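Long-range contacts in penicillin-binding protein 2 (Pbp2) (Helicobacter pylori, PDB 5LP5), which probably cross-links peptidoglycan as a penicillin-binding transpeptidase, and forms a complex with MreC in the machinery that builds the cell wall and sets cell shape: residues A[164-169]-A[183-188]; A[449-454]-A[479-484]; A[507-512]-A[550-555]. One frame throughout, in Å; residues are numbered along the deposited sequence.

Contact 1: residues A[164-169]-A[183-188]; sequences GYVGVA and SQIVGK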
# COMPACT_ATOMS: atom_id res chain seq x y z
N GLY A 164 10.99 -0.55 -11.43
CA GLY A 164 11.97 -0.32 -10.40
C GLY A 164 11.34 -0.55 -9.03
O GLY A 164 10.19 -0.97 -8.93
N TYR A 165 12.09 -0.24 -7.98
CA TYR A 165 11.65 -0.54 -6.63
C TYR A 165 11.99 0.57 -5.63
O TYR A 165 12.87 1.38 -5.84
CB TYR A 165 12.27 -1.87 -6.17
CG TYR A 165 13.76 -1.82 -6.06
CD1 TYR A 165 14.37 -1.32 -4.91
CD2 TYR A 165 14.57 -2.23 -7.11
CE1 TYR A 165 15.74 -1.26 -4.80
CE2 TYR A 165 15.94 -2.17 -7.01
CZ TYR A 165 16.52 -1.69 -5.85
OH TYR A 165 17.89 -1.64 -5.73
N VAL A 166 11.26 0.56 -4.53
CA VAL A 166 11.44 1.52 -3.45
C VAL A 166 12.24 0.87 -2.32
O VAL A 166 12.22 -0.35 -2.15
CB VAL A 166 10.09 2.00 -2.90
CG1 VAL A 166 9.20 2.44 -4.03
CG2 VAL A 166 9.38 0.93 -2.09
N GLY A 167 12.95 1.71 -1.57
CA GLY A 167 13.73 1.24 -0.44
C GLY A 167 13.78 2.24 0.69
O GLY A 167 13.14 3.29 0.62
N VAL A 168 14.55 1.92 1.72
CA VAL A 168 14.72 2.81 2.86
C VAL A 168 15.52 4.02 2.43
O VAL A 168 16.55 3.88 1.79
CB VAL A 168 15.44 2.13 4.05
CG1 VAL A 168 15.67 3.12 5.17
CG2 VAL A 168 14.63 0.96 4.58
N ALA A 169 15.03 5.21 2.79
CA ALA A 169 15.73 6.45 2.52
C ALA A 169 17.17 6.35 3.01
O ALA A 169 17.39 6.11 4.19
CB ALA A 169 15.04 7.62 3.22
N SER A 183 8.03 9.72 5.15
CA SER A 183 7.70 8.33 4.83
C SER A 183 8.87 7.36 5.05
O SER A 183 8.65 6.22 5.42
CB SER A 183 7.20 8.22 3.38
OG SER A 183 7.79 9.21 2.56
N GLN A 184 10.09 7.82 4.82
CA GLN A 184 11.27 6.94 4.75
C GLN A 184 11.12 5.84 3.69
O GLN A 184 11.65 4.74 3.83
CB GLN A 184 11.64 6.37 6.13
CG GLN A 184 12.97 6.90 6.70
CD GLN A 184 12.82 8.16 7.53
OE1 GLN A 184 12.16 8.15 8.56
NE2 GLN A 184 13.46 9.24 7.11
N ILE A 185 10.40 6.18 2.62
CA ILE A 185 10.19 5.29 1.47
C ILE A 185 10.44 6.10 0.20
O ILE A 185 9.71 7.04 -0.12
CB ILE A 185 8.75 4.73 1.44
CG1 ILE A 185 8.48 3.86 2.67
CG2 ILE A 185 8.50 3.91 0.18
CD1 ILE A 185 9.42 2.68 2.82
N VAL A 186 11.48 5.72 -0.53
CA VAL A 186 11.88 6.42 -1.76
C VAL A 186 12.20 5.46 -2.91
O VAL A 186 12.61 4.31 -2.70
CB VAL A 186 13.09 7.35 -1.52
CG1 VAL A 186 12.62 8.67 -0.93
CG2 VAL A 186 14.10 6.69 -0.61
N GLY A 187 11.99 5.93 -4.13
CA GLY A 187 12.23 5.12 -5.30
C GLY A 187 13.72 5.02 -5.47
O GLY A 187 14.43 6.01 -5.30
N LYS A 188 14.20 3.82 -5.78
CA LYS A 188 15.62 3.57 -6.01
C LYS A 188 15.93 3.47 -7.49
O LYS A 188 16.84 4.12 -7.95
CB LYS A 188 16.11 2.31 -5.29
CG LYS A 188 15.93 2.35 -3.78
CD LYS A 188 16.76 3.45 -3.14
CE LYS A 188 16.68 3.40 -1.61
NZ LYS A 188 17.67 4.27 -0.90

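Contact 2: residues A[449-454]-A[479-484]; sequences GLIATG and KKLQAL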
# COMPACT_ATOMS: atom_id res chain seq x y z
N GLY A 449 11.16 3.88 -36.02
CA GLY A 449 9.92 4.62 -36.12
C GLY A 449 10.05 5.97 -36.82
O GLY A 449 9.05 6.56 -37.24
N LEU A 450 11.27 6.49 -36.93
CA LEU A 450 11.53 7.64 -37.78
C LEU A 450 11.44 7.26 -39.26
O LEU A 450 10.83 7.98 -40.06
CB LEU A 450 12.90 8.25 -37.48
CG LEU A 450 13.35 9.41 -38.38
CD1 LEU A 450 12.38 10.57 -38.32
CD2 LEU A 450 14.73 9.90 -37.98
N ILE A 451 12.05 6.14 -39.62
CA ILE A 451 11.99 5.65 -41.00
C ILE A 451 10.53 5.50 -41.40
O ILE A 451 10.07 6.08 -42.37
CB ILE A 451 12.73 4.29 -41.16
CG1 ILE A 451 14.23 4.46 -40.91
CG2 ILE A 451 12.49 3.64 -42.53
CD1 ILE A 451 14.88 5.53 -41.74
N ALA A 452 9.80 4.73 -40.61
CA ALA A 452 8.44 4.36 -40.99
C ALA A 452 7.51 5.56 -40.98
O ALA A 452 6.69 5.70 -41.87
CB ALA A 452 7.93 3.24 -40.10
N THR A 453 7.67 6.45 -40.01
CA THR A 453 6.75 7.58 -39.85
C THR A 453 7.17 8.84 -40.59
O THR A 453 6.32 9.58 -41.06
CB THR A 453 6.59 7.98 -38.36
OG1 THR A 453 6.43 6.81 -37.54
CG2 THR A 453 5.38 8.90 -38.15
N GLY A 454 8.47 9.10 -40.66
CA GLY A 454 8.97 10.38 -41.18
C GLY A 454 9.19 11.40 -40.08
O GLY A 454 9.74 12.51 -40.32
N LYS A 479 11.43 12.32 -48.59
CA LYS A 479 11.07 11.65 -49.85
C LYS A 479 11.80 10.31 -50.02
O LYS A 479 11.19 9.31 -50.40
CB LYS A 479 11.38 12.53 -51.07
CG LYS A 479 11.34 11.73 -52.38
CD LYS A 479 11.13 12.55 -53.64
CE LYS A 479 10.44 11.68 -54.71
NZ LYS A 479 10.12 12.41 -55.96
N LYS A 480 13.09 10.31 -49.72
CA LYS A 480 13.89 9.10 -49.87
C LYS A 480 13.50 8.00 -48.88
O LYS A 480 13.83 6.83 -49.09
CB LYS A 480 15.37 9.44 -49.73
CG LYS A 480 15.88 10.37 -50.82
CD LYS A 480 15.72 9.78 -52.22
CE LYS A 480 15.82 10.84 -53.30
NZ LYS A 480 15.44 10.28 -54.62
N LEU A 481 12.80 8.37 -47.81
CA LEU A 481 12.34 7.38 -46.82
C LEU A 481 11.56 6.23 -47.45
O LEU A 481 11.74 5.07 -47.06
CB LEU A 481 11.50 8.04 -45.72
CG LEU A 481 12.26 8.95 -44.75
CD1 LEU A 481 11.31 9.57 -43.74
CD2 LEU A 481 13.36 8.20 -44.03
N GLN A 482 10.69 6.53 -48.41
CA GLN A 482 9.85 5.46 -48.95
C GLN A 482 10.72 4.37 -49.56
O GLN A 482 10.50 3.18 -49.32
CB GLN A 482 8.86 5.96 -49.98
CG GLN A 482 7.82 4.88 -50.22
CD GLN A 482 6.67 5.30 -51.08
OE1 GLN A 482 6.69 6.36 -51.71
NE2 GLN A 482 5.65 4.46 -51.12
N ALA A 483 11.72 4.80 -50.32
CA ALA A 483 12.70 3.89 -50.88
C ALA A 483 13.19 2.94 -49.81
O ALA A 483 13.19 1.72 -49.99
CB ALA A 483 13.86 4.66 -51.45
N LEU A 484 13.60 3.53 -48.69
CA LEU A 484 14.12 2.75 -47.56
C LEU A 484 13.07 1.78 -47.01
O LEU A 484 13.40 0.63 -46.70
CB LEU A 484 14.60 3.69 -46.45
CG LEU A 484 15.68 4.69 -46.85
CD1 LEU A 484 15.98 5.68 -45.73
CD2 LEU A 484 16.95 3.98 -47.28

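Contact 3: residues A[507-512]-A[550-555]; sequences KITLAC and PYEKPK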
# COMPACT_ATOMS: atom_id res chain seq x y z
N LYS A 507 -0.03 -12.46 -39.50
CA LYS A 507 -1.37 -12.04 -39.89
C LYS A 507 -1.43 -10.64 -40.53
O LYS A 507 -2.44 -10.26 -41.11
CB LYS A 507 -2.31 -12.16 -38.69
CG LYS A 507 -2.70 -13.61 -38.43
CD LYS A 507 -3.10 -13.93 -37.00
CE LYS A 507 -3.29 -15.43 -36.81
NZ LYS A 507 -4.15 -16.06 -37.85
N ILE A 508 -0.34 -9.90 -40.45
CA ILE A 508 -0.26 -8.56 -41.01
C ILE A 508 1.00 -8.47 -41.87
O ILE A 508 1.92 -9.30 -41.73
CB ILE A 508 -0.13 -7.51 -39.88
CG1 ILE A 508 -1.28 -7.61 -38.88
CG2 ILE A 508 -0.07 -6.08 -40.43
CD1 ILE A 508 -2.63 -7.23 -39.46
N THR A 509 1.06 -7.44 -42.71
CA THR A 509 2.26 -7.17 -43.49
C THR A 509 3.31 -6.45 -42.68
O THR A 509 3.04 -5.43 -42.05
CB THR A 509 1.95 -6.35 -44.74
OG1 THR A 509 0.85 -6.94 -45.44
CG2 THR A 509 3.14 -6.34 -45.66
N LEU A 510 4.52 -7.01 -42.72
CA LEU A 510 5.66 -6.55 -41.96
C LEU A 510 6.73 -5.92 -42.85
O LEU A 510 6.84 -6.24 -44.03
CB LEU A 510 6.27 -7.73 -41.19
CG LEU A 510 5.51 -8.27 -39.98
CD1 LEU A 510 6.00 -9.63 -39.54
CD2 LEU A 510 5.63 -7.30 -38.83
N ALA A 511 7.53 -5.04 -42.25
CA ALA A 511 8.70 -4.44 -42.87
C ALA A 511 9.82 -4.40 -41.81
O ALA A 511 9.63 -3.86 -40.73
CB ALA A 511 8.37 -3.04 -43.35
N CYS A 512 10.98 -4.97 -42.13
CA CYS A 512 12.05 -5.20 -41.14
C CYS A 512 13.46 -4.87 -41.67
O CYS A 512 13.65 -4.50 -42.82
CB CYS A 512 12.00 -6.68 -40.68
SG CYS A 512 12.04 -7.87 -42.06
N PRO A 550 1.64 -1.79 -39.45
CA PRO A 550 1.62 -2.58 -40.68
C PRO A 550 2.28 -1.81 -41.83
O PRO A 550 2.33 -0.57 -41.82
CB PRO A 550 0.13 -2.76 -40.93
CG PRO A 550 -0.50 -1.54 -40.32
CD PRO A 550 0.33 -1.21 -39.12
N TYR A 551 2.80 -2.53 -42.82
CA TYR A 551 3.56 -1.85 -43.88
C TYR A 551 2.75 -0.77 -44.59
O TYR A 551 3.26 0.31 -44.89
CB TYR A 551 4.11 -2.85 -44.90
CG TYR A 551 4.67 -2.15 -46.12
CD1 TYR A 551 5.72 -1.24 -46.00
CD2 TYR A 551 4.14 -2.37 -47.39
CE1 TYR A 551 6.21 -0.57 -47.10
CE2 TYR A 551 4.65 -1.71 -48.50
CZ TYR A 551 5.69 -0.81 -48.34
OH TYR A 551 6.22 -0.14 -49.40
N GLU A 552 1.48 -1.07 -44.85
CA GLU A 552 0.63 -0.22 -45.70
C GLU A 552 0.34 1.14 -45.07
O GLU A 552 0.07 2.11 -45.77
CB GLU A 552 -0.69 -0.94 -46.00
CG GLU A 552 -0.56 -2.23 -46.80
CD GLU A 552 0.01 -3.40 -46.02
OE1 GLU A 552 -0.20 -3.52 -44.80
OE2 GLU A 552 0.70 -4.23 -46.64
N LYS A 553 0.35 1.19 -43.74
CA LYS A 553 0.23 2.44 -43.00
C LYS A 553 0.85 2.22 -41.63
O LYS A 553 0.18 1.75 -40.69
CB LYS A 553 -1.23 2.88 -42.87
CG LYS A 553 -1.36 4.17 -42.09
CD LYS A 553 -2.78 4.67 -41.98
CE LYS A 553 -2.81 5.92 -41.11
NZ LYS A 553 -4.13 6.62 -41.18
N PRO A 554 2.14 2.54 -41.50
CA PRO A 554 2.87 2.25 -40.28
C PRO A 554 2.27 2.91 -39.05
O PRO A 554 1.93 4.07 -39.11
CB PRO A 554 4.25 2.84 -40.57
CG PRO A 554 4.37 2.87 -42.05
CD PRO A 554 3.00 3.20 -42.51
N LYS A 555 2.14 2.16 -37.95
CA LYS A 555 1.75 2.74 -36.67
C LYS A 555 2.70 2.33 -35.55
O LYS A 555 3.14 3.17 -34.76
CB LYS A 555 0.32 2.35 -36.28
CG LYS A 555 -0.33 3.26 -35.23
CD LYS A 555 -1.72 2.78 -34.86
CE LYS A 555 -2.40 3.64 -33.79
NZ LYS A 555 -3.15 4.78 -34.40

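Contact 1: residues A[164-169]-A[183-188]
This is a short two-stranded antiparallel ribbon in the region assigned to the dimerisation domain, formed by strands 166-168 and 185-187, which lie on either side of helix 171-176 in the chain. The strands run at 135° to each other, so the ribbon is strongly splayed. Its regular core is the hydrogen-bonded pair Gly-167 and Val-186: Gly-167 N gives to Val-186 O at 2.9 Å, and the return bond from Val-186 N to Gly-167 O is 3.2 Å and nearly straight. Two residues along, past the non-hydrogen-bonded pair Val-166 and Gly-187, Lys-188 N donates to Tyr-165 O (2.8 Å) in the carbonyl plane.

Lys-188 does most of the side-chain work. Bent at chi2 (-63°), its chain first passes the Tyr-165 ring obliquely, CB 3.6 Å from CE1, then runs over Gly-167, where no side chain stands in the way. At its tip NZ reaches Val-168 O at 2.9 Å from above the carbonyl plane, and a salt bridge to Asp-173 gives the ammonium a second partner. Apolar contacts flank the ribbon. Val-166 and Ile-185 cross obliquely, CG2 to CG2 at 3.8 Å, while Val-186 CG2 lies against Ala-169 CA.

Helix 171-176 packs beside the ribbon, with Leu-174 touching Ala-169 and Gln-184; beyond the other end of strand 166-168, the Tyr-165 ring stacks with Phe-278.

Contact 2: residues A[449-454]-A[479-484]
Apolar contact dominates here, and no hydrogen bond joins segments 449-454 and 479-484. Leu-481 points toward the opposing helix and divides its two methyls between two targets. CD1 comes to rest on the bare backbone of Gly-454, 3.6 Å from CA, and also lies near the carbonyl oxygens of Leu-450 and Ile-451. CD2 meets Ile-451 CD1 at 3.8 Å. Ile-451 leaves its helix alongside the partner rather than at it, but its CG1 branch, placed beside the backbone N (chi1 -66°), brings CD1 round to the partner helix. There the methyl touches both Leu-481, crossing it obliquely, and Leu-484 CD1 (4.1 Å), one helical turn further on and met at about a right angle.

These are the C-terminal turn of helix 441-453 and part of the N-terminal half of the long helix 475-493, two helices of the transpeptidase domain. Their local axes cross at 107° and approach to 9.1 Å, so contact is confined to a small buried patch. Gly-454, with positive phi (92°), is where the first helix ends.

Polar groups are dealt with separately. Gly-449 O accepts twice from Thr-453, from the backbone N at 3.1 Å and from OG1 at 2.6 Å, the latter in the carbonyl plane. Ile-451 O, near the helix end, takes a hydrogen bond from Arg-485 NH1. Away from the interface, Lys-480 forms a salt bridge with Glu-329. Leu-484 also touches Met-315 and Leu-319 of helix 314-324, and Leu-473 covers both Leu-450 and Leu-481.

Contact 3: residues A[507-512]-A[550-555]
Thr-509 and Tyr-551 lie side by side and point the same way, and the rest of the contact is arranged around that pair. Thr-509 CG2, anti to its backbone N, rests 3.7 Å from Tyr-551 CB. The Tyr-551 ring then leads away from the segment 507-512, its CD1 passing obliquely by Ala-511 CB at 4.2 Å, and goes on to stack with the ring of Tyr-489 on helix 475-493. Next door, Ile-508 and Pro-550 are also aligned alongside each other, with Ile-508 CG2 3.4 Å from Pro-550 CB. Glu-552 behaves differently: bent at chi2 (73°), it curls back across Thr-509 at about a right angle, so that OE2 takes a weak hydrogen bond from OG1 at 3.0 Å.

Between the backbones, Tyr-551 N donates to Thr-509 O at 3.0 Å, with the donor well above the carbonyl plane. Pro-550, preceded by a cis peptide, opens a type I turn that ends at Lys-553 and forms part of the hairpin loop between strands 542-549 and 556-562. The segment 507-512 leads into strand 511-517, the neighbour of 542-549 in the sheet, and carries Cys-512, disulfide-bonded to Cys-492.

Chemically, one backbone bond and aliphatic contacts hold the loop to the strand's approach; the bond to the carboxylate of Glu-552, an exposed residue, is weak and probably adds little.

Contacts 2 and 3 are neighbours in the transpeptidase domain, their centres 13 Å apart, and they touch where Pro-554 CG packs 3.7 Å from Ala-452 O. Helix 475-493 also connects them: it supplies one side of contact 2, stacks Tyr-489 on contact 3 and leads on to strand 511-517. Leu-484 of contact 2 lies near, without touching, the residues of a probable active-site SxxK motif (Ser-311, Lys-314), and Lys-513, which follows contact 3 in the chain, begins a probable K(T/S)G motif. Contact 1 belongs to the other family region, on the opposite side of the chain's centre, its centre 43 and 42 Å from those of contacts 2 and 3.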